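Long-range contact in CDGSH iron-sulfur domain-containing protein 3, mitochondrial (Homo sapiens, PDB 6AVJ), which binds two [2Fe-2S] clusters as a monomer, can pass them to the apoferredoxins FDX1 and FDX2, and contributes to mitochondrial iron homeostasis: residues P1-V5 with R44-S48. The protein carries 2 engineered substitutions. Residues are numbered along the deposited sequence; the frame is centred on the assembly and turned at random.
Sequences PARSV and RTGLS
Ala2 N donates to Thr45 O, 2.7 Å away and nearly straight at 170°, and this single backbone bond ties the extended N-terminal segment 1-5 to the loop 44-48. The backbones come nearest where Pro1 CA lies 4.5 Å from Gly46 CA. At Gly46 a side chain would run into Pro1 CB and, at these backbone angles, into the preceding carbonyl. Beside the bond, the CB atoms of Ala2 and Thr45 meet at 3.9 Å. Thr45 OG1 sits between its own N and carbonyl carbon (chi1 65°), where it accepts from Leu47 N at 2.9 Å, an ST turn, and this hydroxyl donates a hydrogen bond to the backbone O of Cys40, an engineered residue. This turn follows the Schellman motif at Arg44 that ends helix 39-42 of the first CDGSH cluster-binding half. Leu47 then brings CD2 tightly against Pro1 CB, 3.4 Å, the two side chains crossing at about a right angle, while CD1 lies 3.6 Å from Ala2 O. The leucine also touches Cys27, a cluster ligand hydrogen-bonded to Val5 backbone to backbone; an alanine here would probably leave Pro1 without its apolar partner and open a gap beside that cysteine.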
loop_
_atom_site.group_PDB
_atom_site.type_symbol
_atom_site.label_atom_id
_atom_site.label_comp_id
_atom_site.label_asym_id
_atom_site.label_seq_id
_atom_site.Cartn_x
_atom_site.Cartn_y
_atom_site.Cartn_z
ATOM N N PRO A 1 9.684 8.603 11.541
ATOM C CA PRO A 1 10.021 8.136 10.184
ATOM C C PRO A 1 9.648 9.159 9.142
ATOM O O PRO A 1 9.105 10.183 9.498
ATOM C CB PRO A 1 9.189 6.861 10.031
ATOM C CG PRO A 1 8.984 6.401 11.496
ATOM C CD PRO A 1 8.784 7.671 12.238
ATOM N N ALA A 2 9.990 8.911 7.880
ATOM C CA ALA A 2 9.527 9.781 6.814
ATOM C C ALA A 2 7.994 9.762 6.738
ATOM O O ALA A 2 7.339 8.825 7.207
ATOM C CB ALA A 2 10.143 9.331 5.478
ATOM N N ARG A 3 7.415 10.810 6.129
ATOM C CA ARG A 3 5.986 10.790 5.794
ATOM C C ARG A 3 5.712 9.748 4.700
ATOM O O ARG A 3 6.528 9.548 3.815
ATOM C CB ARG A 3 5.538 12.186 5.311
ATOM C CG ARG A 3 5.709 13.279 6.407
ATOM C CD ARG A 3 5.230 14.688 5.968
ATOM N NE ARG A 3 3.774 14.772 5.851
ATOM C CZ ARG A 3 3.117 15.769 5.257
ATOM N NH1 ARG A 3 3.771 16.801 4.716
ATOM N NH2 ARG A 3 1.793 15.726 5.196
ATOM N N SER A 4 4.558 9.083 4.758
ATOM C CA SER A 4 4.207 8.260 3.606
ATOM C C SER A 4 3.729 9.149 2.457
ATOM O O SER A 4 3.292 10.290 2.646
ATOM C CB SER A 4 3.119 7.247 3.965
ATOM O OG SER A 4 1.952 7.976 4.304
ATOM N N VAL A 5 3.769 8.598 1.259
ATOM C CA VAL A 5 3.320 9.317 0.071
ATOM C C VAL A 5 2.275 8.495 -0.699
ATOM O O VAL A 5 2.143 7.280 -0.540
ATOM C CB VAL A 5 4.537 9.698 -0.835
ATOM C CG1 VAL A 5 5.568 10.567 -0.030
ATOM C CG2 VAL A 5 5.226 8.441 -1.425
ATOM N N ARG A 44 16.184 4.835 3.570
ATOM C CA ARG A 44 16.282 5.081 5.015
ATOM C C ARG A 44 15.083 5.886 5.538
ATOM O O ARG A 44 15.210 6.869 6.264
ATOM C CB ARG A 44 17.631 5.725 5.355
ATOM C CG ARG A 44 18.818 4.809 4.946
ATOM C CD ARG A 44 20.215 5.248 5.468
ATOM N NE ARG A 44 20.286 5.200 6.926
ATOM C CZ ARG A 44 20.282 6.263 7.720
ATOM N NH1 ARG A 44 20.251 7.485 7.221
ATOM N NH2 ARG A 44 20.311 6.109 9.029
ATOM N N THR A 45 13.884 5.419 5.198
ATOM C CA THR A 45 12.687 6.140 5.597
ATOM C C THR A 45 12.333 5.954 7.070
ATOM O O THR A 45 11.488 6.684 7.569
ATOM C CB THR A 45 11.465 5.686 4.791
ATOM O OG1 THR A 45 11.165 4.308 5.102
ATOM C CG2 THR A 45 11.677 5.846 3.279
ATOM N N GLY A 46 12.861 4.930 7.730
ATOM C CA GLY A 46 12.379 4.536 9.038
ATOM C C GLY A 46 11.113 3.709 9.006
ATOM O O GLY A 46 10.661 3.269 10.070
ATOM N N LEU A 47 10.503 3.514 7.828
ATOM C CA LEU A 47 9.271 2.729 7.693
ATOM C C LEU A 47 9.643 1.322 7.281
ATOM O O LEU A 47 10.766 1.063 6.856
ATOM C CB LEU A 47 8.329 3.373 6.662
ATOM C CG LEU A 47 7.888 4.802 7.024
ATOM C CD1 LEU A 47 7.144 5.471 5.841
ATOM C CD2 LEU A 47 7.039 4.849 8.301
ATOM N N SER A 48 8.701 0.394 7.435
ATOM C CA SER A 48 8.946 -0.969 7.012
ATOM C C SER A 48 7.603 -1.612 6.658
ATOM O O SER A 48 6.565 -1.140 7.117
ATOM C CB SER A 48 9.686 -1.772 8.095
ATOM O OG SER A 48 8.877 -1.877 9.211
#